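Local coordinates for putative acyl-CoA thioester hydrolase YbhC (Escherichia coli K-12, PDB 3GRH), which is a putative thioesterase of the outer membrane that belongs to the pectinesterase family yet neither binds pectin nor shows pectinesterase activity, at residues Asn47-Ala50 with Gln51-Phe54; Ser217-Ala220 with Gly221-Ala225; Val288-Asn292 with Thr293-Val297; Gln181-Ser185 with Asp186-Val190. All coordinates share one frame; numbering follows the deposited sequence.

Interaction 1. Residues Asn47-Ala50 with Gln51-Phe54; sequences NFDA and QHYF
D49 and A50 open the short helix 50-53, their carbonyls taking i+4 backbone bonds from Y53 N to D49 O (3.1 Å) and from F54 N to A50 O (2.9 Å). D49 is the N-cap, and its carboxylate does two jobs at once. OD1 accepts a firm bond from H52 ND1 at 2.7 Å, met on the syn side and close to the imidazole plane. The same oxygen takes a weak capping bond from H52 N at 3.3 Å. Chi1 of 67° sets the D49 CG between backbone N and carbonyl carbon, which brings OD1 over the helix start. N47 lies over one face of the H52 ring: its CA is 4.2 Å from the centroid, almost on the ring normal, a CH-pi contact. Deeper in, Y53 CE1 lies at the edge of the F48 ring, 3.9 Å from F48 CD1. Y53 OH bonds Q351 NE2, while Y319 sets its ring edge-to-face with Y53; F48 and Y53 also both pack on V353 of strand 351-355, which joins this helical turn to the side of the beta-helix. Chemically, one aspartate oxygen both caps the helix start and fixes the imidazole rotation; ND1 must carry a proton to donate, and the nearby carboxylate would be expected to favour a protonated histidine.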
loop_
_atom_site.group_PDB
_atom_site.type_symbol
_atom_site.label_atom_id
_atom_site.label_comp_id
_atom_site.label_asym_id
_atom_site.label_seq_id
_atom_site.Cartn_x
_atom_site.Cartn_y
_atom_site.Cartn_z
ATOM N N ASN A 47 -6.163 3.122 20.937
ATOM C CA ASN A 47 -5.055 3.907 20.342
ATOM C C ASN A 47 -4.853 3.603 18.874
ATOM O O ASN A 47 -3.948 4.203 18.286
ATOM C CB ASN A 47 -3.750 3.626 21.036
ATOM C CG ASN A 47 -3.568 4.439 22.304
ATOM O OD1 ASN A 47 -4.326 5.393 22.589
ATOM N ND2 ASN A 47 -2.565 4.064 23.085
ATOM N N PHE A 48 -5.596 2.661 18.305
ATOM C CA PHE A 48 -5.364 2.158 16.950
ATOM C C PHE A 48 -6.533 2.302 16.038
ATOM O O PHE A 48 -7.128 1.372 15.542
ATOM C CB PHE A 48 -4.849 0.686 16.984
ATOM C CG PHE A 48 -3.566 0.524 17.665
ATOM C CD1 PHE A 48 -2.406 1.099 17.168
ATOM C CD2 PHE A 48 -3.499 -0.178 18.833
ATOM C CE1 PHE A 48 -1.221 0.975 17.844
ATOM C CE2 PHE A 48 -2.333 -0.312 19.509
ATOM C CZ PHE A 48 -1.181 0.272 19.016
ATOM N N ASP A 49 -6.908 3.539 15.871
ATOM C CA ASP A 49 -7.936 3.926 14.914
ATOM C C ASP A 49 -7.489 4.983 13.990
ATOM O O ASP A 49 -6.407 5.540 14.114
ATOM C CB ASP A 49 -9.160 4.312 15.731
ATOM C CG ASP A 49 -8.956 5.546 16.552
ATOM O OD1 ASP A 49 -7.820 6.039 16.639
ATOM O OD2 ASP A 49 -9.998 6.077 17.089
ATOM N N ALA A 50 -8.287 5.301 12.961
ATOM C CA ALA A 50 -7.801 6.115 11.925
ATOM C C ALA A 50 -7.352 7.450 12.423
ATOM O O ALA A 50 -6.355 7.935 11.989
ATOM C CB ALA A 50 -8.913 6.245 10.817
ATOM N N GLN A 51 -8.030 8.043 13.427
ATOM C CA GLN A 51 -7.639 9.336 13.933
ATOM C C GLN A 51 -6.250 9.381 14.574
ATOM O O GLN A 51 -5.585 10.431 14.632
ATOM C CB GLN A 51 -8.702 9.908 14.854
ATOM C CG GLN A 51 -8.897 9.225 16.149
ATOM C CD GLN A 51 -10.091 9.758 16.958
ATOM O OE1 GLN A 51 -10.985 8.992 17.339
ATOM N NE2 GLN A 51 -10.096 11.063 17.227
ATOM N N HIS A 52 -5.809 8.268 15.155
ATOM C CA HIS A 52 -4.457 8.194 15.665
ATOM C C HIS A 52 -3.456 7.967 14.610
ATOM O O HIS A 52 -2.347 8.581 14.581
ATOM C CB HIS A 52 -4.401 7.086 16.773
ATOM C CG HIS A 52 -4.981 7.525 18.076
ATOM N ND1 HIS A 52 -6.332 7.460 18.334
ATOM C CD2 HIS A 52 -4.404 7.991 19.209
ATOM C CE1 HIS A 52 -6.575 7.911 19.550
ATOM N NE2 HIS A 52 -5.425 8.234 20.112
ATOM N N TYR A 53 -3.814 7.139 13.637
ATOM C CA TYR A 53 -2.870 6.918 12.492
ATOM C C TYR A 53 -2.668 8.139 11.662
ATOM O O TYR A 53 -1.618 8.329 11.054
ATOM C CB TYR A 53 -3.304 5.740 11.575
ATOM C CG TYR A 53 -2.972 4.369 12.071
ATOM C CD1 TYR A 53 -3.656 3.806 13.118
ATOM C CD2 TYR A 53 -1.969 3.622 11.498
ATOM C CE1 TYR A 53 -3.325 2.601 13.644
ATOM C CE2 TYR A 53 -1.670 2.401 11.988
ATOM C CZ TYR A 53 -2.339 1.871 13.082
ATOM O OH TYR A 53 -1.964 0.637 13.608
ATOM N N PHE A 54 -3.685 9.021 11.678
ATOM C CA PHE A 54 -3.681 10.208 10.836
ATOM C C PHE A 54 -3.367 11.484 11.599
ATOM O O PHE A 54 -3.505 12.571 11.080
ATOM C CB PHE A 54 -4.991 10.346 10.080
ATOM C CG PHE A 54 -5.199 9.342 8.987
ATOM C CD1 PHE A 54 -4.174 8.651 8.432
ATOM C CD2 PHE A 54 -6.448 9.215 8.449
ATOM C CE1 PHE A 54 -4.405 7.739 7.359
ATOM C CE2 PHE A 54 -6.668 8.351 7.441
ATOM C CZ PHE A 54 -5.609 7.627 6.902
#

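Interaction 2. Residues Ser217-Ala220 with Gly221-Ala225; sequences SVDA and GNHPA
H223 NE2 donates to D219 OD1 at 2.8 Å, and G221 N reaches that same oxygen at 3.1 Å, closing an Asx turn over A220. The two donors come to OD1 from opposite faces of the carboxylate plane, each well out of that plane, while the oxygen itself lies exactly in the plane of the imidazole. D219 chi1 of 69° turns the carboxylate back over the bend toward them. The far nitrogen, H223 ND1, bonds D149 OD2, so the ring is held at both ends between two aspartates. R301 NH1 bonds the carbonyls of both D219 and G221. Packing completes the grip: V218 CB sits 3.8 Å from the ring centroid over one face, a CH-pi contact, with V218 CG2 alongside at 3.8 Å from H223 CG. Were H223 an alanine, D219 OD1 would probably lose one of its two donors here, D149 OD2 its imidazole partner, and V218 the ring face it packs on. Next in the chain, N222 is held by Q246 and stands about 7 Å, side chain to side chain, from the predicted nucleophile D280. Bonded to carboxylates at both nitrogens, the imidazole is likely to be protonated and positively charged.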
loop_
_atom_site.group_PDB
_atom_site.type_symbol
_atom_site.label_atom_id
_atom_site.label_comp_id
_atom_site.label_asym_id
_atom_site.label_seq_id
_atom_site.Cartn_x
_atom_site.Cartn_y
_atom_site.Cartn_z
ATOM N N SER A 217 4.963 -14.766 -15.179
ATOM C CA SER A 217 5.997 -14.926 -16.171
ATOM C C SER A 217 7.338 -15.269 -15.554
ATOM O O SER A 217 8.307 -15.599 -16.252
ATOM C CB SER A 217 6.132 -13.692 -17.079
ATOM O OG SER A 217 6.719 -12.611 -16.400
ATOM N N VAL A 218 7.407 -15.172 -14.228
ATOM C CA VAL A 218 8.596 -15.437 -13.486
ATOM C C VAL A 218 8.325 -16.516 -12.450
ATOM O O VAL A 218 7.161 -16.870 -12.167
ATOM C CB VAL A 218 9.111 -14.134 -12.814
ATOM C CG1 VAL A 218 9.414 -13.126 -13.897
ATOM C CG2 VAL A 218 8.062 -13.553 -11.821
ATOM N N ASP A 219 9.403 -17.075 -11.933
ATOM C CA ASP A 219 9.340 -18.113 -10.919
ATOM C C ASP A 219 9.072 -17.676 -9.494
ATOM O O ASP A 219 8.672 -16.519 -9.239
ATOM C CB ASP A 219 10.603 -19.001 -10.943
ATOM C CG ASP A 219 11.877 -18.297 -10.492
ATOM O OD1 ASP A 219 11.908 -17.287 -9.788
ATOM O OD2 ASP A 219 12.969 -18.795 -10.882
ATOM N N ALA A 220 9.132 -18.645 -8.573
ATOM C CA ALA A 220 8.696 -18.400 -7.156
ATOM C C ALA A 220 9.683 -17.585 -6.317
ATOM O O ALA A 220 9.385 -17.245 -5.165
ATOM C CB ALA A 220 8.349 -19.752 -6.463
ATOM N N GLY A 221 10.822 -17.212 -6.888
ATOM C CA GLY A 221 11.870 -16.530 -6.144
ATOM C C GLY A 221 11.643 -15.048 -5.996
ATOM O O GLY A 221 10.506 -14.581 -6.115
ATOM N N ASN A 222 12.683 -14.310 -5.646
ATOM C CA ASN A 222 12.553 -12.872 -5.434
ATOM C C ASN A 222 12.391 -12.130 -6.745
ATOM O O ASN A 222 13.313 -12.101 -7.594
ATOM C CB ASN A 222 13.788 -12.381 -4.663
ATOM C CG ASN A 222 13.716 -10.896 -4.310
ATOM O OD1 ASN A 222 12.762 -10.447 -3.709
ATOM N ND2 ASN A 222 14.772 -10.137 -4.676
ATOM N N HIS A 223 11.210 -11.520 -6.932
ATOM C CA HIS A 223 10.869 -10.762 -8.096
ATOM C C HIS A 223 9.996 -9.593 -7.746
ATOM O O HIS A 223 8.819 -9.628 -8.049
ATOM C CB HIS A 223 10.134 -11.669 -9.074
ATOM C CG HIS A 223 11.016 -12.730 -9.652
ATOM N ND1 HIS A 223 12.034 -12.431 -10.522
ATOM C CD2 HIS A 223 11.019 -14.073 -9.499
ATOM C CE1 HIS A 223 12.653 -13.561 -10.867
ATOM N NE2 HIS A 223 12.056 -14.573 -10.251
ATOM N N PRO A 224 10.575 -8.581 -7.102
ATOM C CA PRO A 224 9.781 -7.404 -6.706
ATOM C C PRO A 224 9.202 -6.772 -7.951
ATOM O O PRO A 224 9.903 -6.466 -8.904
ATOM C CB PRO A 224 10.803 -6.502 -6.036
ATOM C CG PRO A 224 11.982 -7.359 -5.832
ATOM C CD PRO A 224 12.008 -8.390 -6.835
ATOM N N ALA A 225 7.917 -6.486 -7.944
ATOM C CA ALA A 225 7.296 -5.893 -9.060
ATOM C C ALA A 225 6.090 -5.057 -8.586
ATOM O O ALA A 225 4.911 -5.493 -8.635
ATOM C CB ALA A 225 6.892 -6.971 -10.004
#

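Interaction 3. Residues Val288-Asn292 with Thr293-Val297; sequences VVFDN and TEFRV
F290 and F295 meet in a T-shaped pair across the bend between strands 287-291 and 294-297: the CZ end of F295 points at the face of F290, with centroids 5.3 Å apart and planes at 71°. The nearest atoms are F295 CZ and F290 CD1, at 3.7 Å. V288 CG1 lies over the opposite face of F290, offset toward the rim, so this ring is sandwiched between a valine methyl and an aromatic edge. Both phenylalanines place CG anti to the carbonyl carbon (chi1 -64° and -60°), and the change of chain direction between them brings the two side chains across each other at about a right angle. T293 fills the inner side of this corner: its CG2 stands 3.8 Å above the plane of F295, toward the rim, and its OG1 makes a weak bond of 3.3 Å to D291 O. N292, with phi and psi both in the left-handed helical region, makes the bend, and S326 OG holds the next amide, T293 N. On the outer side, R296 NH2 and E294 OE2 form a salt bridge of 2.8 Å. Further inward, F295 stacks on F328 and takes F309 edge-to-face, while F290 packs on V270 and V282; the corner thus belongs to the apolar interior of the parallel beta-helix, between strands 267-271 and 274-277 of the preceding coil and strands 321-324 and 327-330 of the following one.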
loop_
_atom_site.group_PDB
_atom_site.type_symbol
_atom_site.label_atom_id
_atom_site.label_comp_id
_atom_site.label_asym_id
_atom_site.label_seq_id
_atom_site.Cartn_x
_atom_site.Cartn_y
_atom_site.Cartn_z
ATOM N N VAL A 288 -0.752 4.064 6.927
ATOM C CA VAL A 288 -1.762 3.729 5.908
ATOM C C VAL A 288 -2.927 3.119 6.615
ATOM O O VAL A 288 -2.741 2.185 7.396
ATOM C CB VAL A 288 -1.264 2.736 4.850
ATOM C CG1 VAL A 288 -2.319 2.662 3.704
ATOM C CG2 VAL A 288 0.116 3.189 4.340
ATOM N N VAL A 289 -4.143 3.580 6.336
ATOM C CA VAL A 289 -5.380 3.005 6.828
ATOM C C VAL A 289 -6.109 2.367 5.674
ATOM O O VAL A 289 -6.296 3.044 4.676
ATOM C CB VAL A 289 -6.234 4.040 7.521
ATOM C CG1 VAL A 289 -7.629 3.439 7.835
ATOM C CG2 VAL A 289 -5.607 4.626 8.811
ATOM N N PHE A 290 -6.453 1.093 5.793
ATOM C CA PHE A 290 -7.216 0.334 4.790
ATOM C C PHE A 290 -8.554 0.104 5.396
ATOM O O PHE A 290 -8.640 -0.552 6.418
ATOM C CB PHE A 290 -6.553 -1.021 4.567
ATOM C CG PHE A 290 -5.193 -0.942 3.990
ATOM C CD1 PHE A 290 -5.064 -0.891 2.612
ATOM C CD2 PHE A 290 -4.059 -0.965 4.778
ATOM C CE1 PHE A 290 -3.840 -0.844 2.024
ATOM C CE2 PHE A 290 -2.815 -0.901 4.155
ATOM C CZ PHE A 290 -2.740 -0.806 2.771
ATOM N N ASP A 291 -9.616 0.604 4.790
ATOM C CA ASP A 291 -10.986 0.414 5.292
ATOM C C ASP A 291 -11.805 -0.279 4.196
ATOM O O ASP A 291 -11.768 0.136 3.020
ATOM C CB ASP A 291 -11.587 1.701 5.745
ATOM C CG ASP A 291 -12.871 1.523 6.583
ATOM O OD1 ASP A 291 -13.383 2.564 7.061
ATOM O OD2 ASP A 291 -13.386 0.393 6.796
ATOM N N ASN A 292 -12.544 -1.331 4.546
ATOM C CA ASN A 292 -13.311 -2.055 3.582
ATOM C C ASN A 292 -12.588 -2.424 2.308
ATOM O O ASN A 292 -13.114 -2.265 1.189
ATOM C CB ASN A 292 -14.544 -1.272 3.304
ATOM C CG ASN A 292 -15.423 -1.213 4.532
ATOM O OD1 ASN A 292 -16.025 -2.230 4.897
ATOM N ND2 ASN A 292 -15.506 -0.054 5.192
ATOM N N THR A 293 -11.391 -2.929 2.510
ATOM C CA THR A 293 -10.536 -3.379 1.440
ATOM C C THR A 293 -10.478 -4.878 1.487
ATOM O O THR A 293 -10.447 -5.503 2.543
ATOM C CB THR A 293 -9.181 -2.669 1.516
ATOM O OG1 THR A 293 -9.433 -1.296 1.190
ATOM C CG2 THR A 293 -8.195 -3.256 0.520
ATOM N N GLU A 294 -10.456 -5.505 0.323
ATOM C CA GLU A 294 -10.237 -6.940 0.217
ATOM C C GLU A 294 -8.827 -7.218 -0.184
ATOM O O GLU A 294 -8.269 -6.624 -1.123
ATOM C CB GLU A 294 -11.163 -7.544 -0.838
ATOM C CG GLU A 294 -10.967 -9.044 -0.994
ATOM C CD GLU A 294 -11.931 -9.759 -1.940
ATOM O OE1 GLU A 294 -12.920 -9.188 -2.473
ATOM O OE2 GLU A 294 -11.666 -10.953 -2.178
ATOM N N PHE A 295 -8.185 -8.091 0.568
ATOM C CA PHE A 295 -6.847 -8.546 0.279
ATOM C C PHE A 295 -6.907 -10.010 -0.147
ATOM O O PHE A 295 -7.498 -10.838 0.548
ATOM C CB PHE A 295 -5.984 -8.409 1.514
ATOM C CG PHE A 295 -5.865 -7.026 2.041
ATOM C CD1 PHE A 295 -4.851 -6.258 1.681
ATOM C CD2 PHE A 295 -6.750 -6.561 2.964
ATOM C CE1 PHE A 295 -4.742 -4.973 2.238
ATOM C CE2 PHE A 295 -6.692 -5.274 3.433
ATOM C CZ PHE A 295 -5.646 -4.482 3.033
ATOM N N ARG A 296 -6.369 -10.309 -1.325
ATOM C CA ARG A 296 -6.400 -11.690 -1.872
ATOM C C ARG A 296 -4.994 -12.157 -2.107
ATOM O O ARG A 296 -4.188 -11.503 -2.823
ATOM C CB ARG A 296 -7.177 -11.757 -3.178
ATOM C CG ARG A 296 -7.118 -13.108 -3.891
ATOM C CD ARG A 296 -8.245 -14.007 -3.441
ATOM N NE ARG A 296 -9.549 -13.367 -3.700
ATOM C CZ ARG A 296 -10.746 -13.919 -3.508
ATOM N NH1 ARG A 296 -10.889 -15.184 -3.078
ATOM N NH2 ARG A 296 -11.823 -13.195 -3.770
ATOM N N VAL A 297 -4.684 -13.301 -1.486
ATOM C CA VAL A 297 -3.439 -13.998 -1.760
ATOM C C VAL A 297 -3.629 -14.986 -2.871
ATOM O O VAL A 297 -4.545 -15.828 -2.764
ATOM C CB VAL A 297 -2.936 -14.737 -0.505
ATOM C CG1 VAL A 297 -1.713 -15.646 -0.896
ATOM C CG2 VAL A 297 -2.540 -13.770 0.524
#

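Interaction 4. Residues Gln181-Ser185 with Asp186-Val190; sequences QSKRS and DSIGV
K183 and S185 both reach forward across the turn to backbone carbonyls, of I188 and S187. S185 OG donates to S187 O at 2.6 Å, approaching 26° out of the carbonyl plane; chi1 of 54° tucks the hydroxyl between the backbone N and carbonyl carbon, facing the chain two residues on. K183 runs fully extended beyond CG toward I188 O. The modelled K183 NZ lies 2.4 Å from I188 O and also crowds another atom of the model, so the bond is plausible but its length doubtful. A weak bond within the first limb, R184 NE to S182 O at 3.4 Å, lies on the outer side. Apolar contact across the turn is slight: the aliphatic part of K183 passes I188 at about a right angle, with CD 4.2 Å from I188 CD1, and I188 otherwise packs on W157 and P154 of helix 154-161. With K183 cut back to an alanine, I188 O is likely to lose the ammonium modelled beside it, and I188 CD1 the methylene it touches. Backbone bonds of I188 with M152 and of G189 with G150 fasten the second limb to a neighbouring loop. The turn lies within the excursion bridged by the C180-C192 disulfide, an irregular surface loop between helix 174-181 and strand 196-198 of the beta-helix.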
loop_
_atom_site.group_PDB
_atom_site.type_symbol
_atom_site.label_atom_id
_atom_site.label_comp_id
_atom_site.label_asym_id
_atom_site.label_seq_id
_atom_site.Cartn_x
_atom_site.Cartn_y
_atom_site.Cartn_z
ATOM N N GLN A 181 17.318 5.856 -13.627
ATOM C CA GLN A 181 17.892 5.534 -14.920
ATOM C C GLN A 181 19.393 5.652 -14.843
ATOM O O GLN A 181 20.098 5.036 -15.614
ATOM C CB GLN A 181 17.313 6.422 -16.019
ATOM C CG GLN A 181 17.758 7.865 -16.058
ATOM C CD GLN A 181 18.858 8.159 -17.023
ATOM O OE1 GLN A 181 19.106 7.406 -17.971
ATOM N NE2 GLN A 181 19.544 9.256 -16.787
ATOM N N SER A 182 19.855 6.470 -13.906
ATOM C CA SER A 182 21.268 6.692 -13.645
ATOM C C SER A 182 21.988 5.499 -12.994
ATOM O O SER A 182 23.207 5.445 -12.962
ATOM C CB SER A 182 21.365 7.925 -12.715
ATOM O OG SER A 182 20.323 7.895 -11.756
ATOM N N LYS A 183 21.236 4.548 -12.448
ATOM C CA LYS A 183 21.839 3.440 -11.728
ATOM C C LYS A 183 22.702 2.624 -12.648
ATOM O O LYS A 183 22.361 2.391 -13.806
ATOM C CB LYS A 183 20.780 2.540 -11.091
ATOM C CG LYS A 183 19.984 3.228 -10.010
ATOM C CD LYS A 183 18.880 2.263 -9.514
ATOM C CE LYS A 183 17.991 2.886 -8.461
ATOM N NZ LYS A 183 16.849 1.945 -8.168
ATOM N N ARG A 184 23.841 2.212 -12.119
ATOM C CA ARG A 184 24.779 1.384 -12.856
ATOM C C ARG A 184 24.968 0.028 -12.151
ATOM O O ARG A 184 25.892 -0.726 -12.465
ATOM C CB ARG A 184 26.100 2.122 -12.997
ATOM C CG ARG A 184 25.997 3.446 -13.744
ATOM C CD ARG A 184 25.755 3.280 -15.261
ATOM N NE ARG A 184 24.756 4.233 -15.776
ATOM C CZ ARG A 184 24.419 4.382 -17.062
ATOM N NH1 ARG A 184 25.007 3.662 -18.015
ATOM N NH2 ARG A 184 23.490 5.273 -17.404
ATOM N N SER A 185 24.081 -0.275 -11.204
ATOM C CA SER A 185 24.063 -1.556 -10.555
ATOM C C SER A 185 23.557 -2.630 -11.522
ATOM O O SER A 185 23.041 -2.332 -12.596
ATOM C CB SER A 185 23.177 -1.507 -9.309
ATOM O OG SER A 185 21.849 -1.034 -9.606
ATOM N N ASP A 186 23.704 -3.882 -11.127
ATOM C CA ASP A 186 23.319 -5.005 -11.963
ATOM C C ASP A 186 21.802 -5.032 -12.170
ATOM O O ASP A 186 21.304 -5.440 -13.238
ATOM C CB ASP A 186 23.741 -6.289 -11.267
ATOM C CG ASP A 186 23.758 -7.470 -12.195
ATOM O OD1 ASP A 186 24.812 -8.183 -12.264
ATOM O OD2 ASP A 186 22.718 -7.684 -12.864
ATOM N N SER A 187 21.095 -4.621 -11.129
ATOM C CA SER A 187 19.618 -4.671 -11.102
ATOM C C SER A 187 19.088 -3.305 -10.703
ATOM O O SER A 187 19.745 -2.531 -10.003
ATOM C CB SER A 187 19.150 -5.789 -10.140
ATOM O OG SER A 187 19.648 -7.070 -10.512
ATOM N N ILE A 188 17.892 -2.966 -11.155
ATOM C CA ILE A 188 17.345 -1.651 -10.867
ATOM C C ILE A 188 16.779 -1.511 -9.446
ATOM O O ILE A 188 16.745 -0.391 -8.887
ATOM C CB ILE A 188 16.303 -1.319 -11.967
ATOM C CG1 ILE A 188 16.048 0.181 -12.054
ATOM C CG2 ILE A 188 15.050 -2.163 -11.809
ATOM C CD1 ILE A 188 17.008 0.851 -12.956
ATOM N N GLY A 189 16.274 -2.598 -8.869
ATOM C CA GLY A 189 15.734 -2.599 -7.511
ATOM C C GLY A 189 14.255 -2.360 -7.342
ATOM O O GLY A 189 13.618 -1.797 -8.229
ATOM N N VAL A 190 13.709 -2.754 -6.195
ATOM C CA VAL A 190 12.245 -2.659 -5.969
ATOM C C VAL A 190 11.770 -1.227 -6.078
ATOM O O VAL A 190 10.642 -0.962 -6.596
ATOM C CB VAL A 190 11.863 -3.287 -4.614
ATOM C CG1 VAL A 190 12.569 -2.610 -3.463
ATOM C CG2 VAL A 190 10.319 -3.315 -4.364
#

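Interaction 3 is the most deeply placed, about 9 Å from the chain centre, and relies on aromatic packing; interactions 2 and 4 are surface turns held mainly by polar bonds, and interaction 1 is intermediate, a helix start whose inner rings are buried. Interactions 1 and 3 touch directly: F54 CZ lies 3.6 Å from V289 CG2, placing the short helix against strand 287-291. On the opposite side of the chain's centre from interaction 1, interactions 2 and 4 meet through P224 CB and V190 CG2, also 3.6 Å apart. Both interactions 1 and 2 pair a histidine with an aspartate, through different ring nitrogens, while interaction 4 uses serine and lysine against backbone carbonyls.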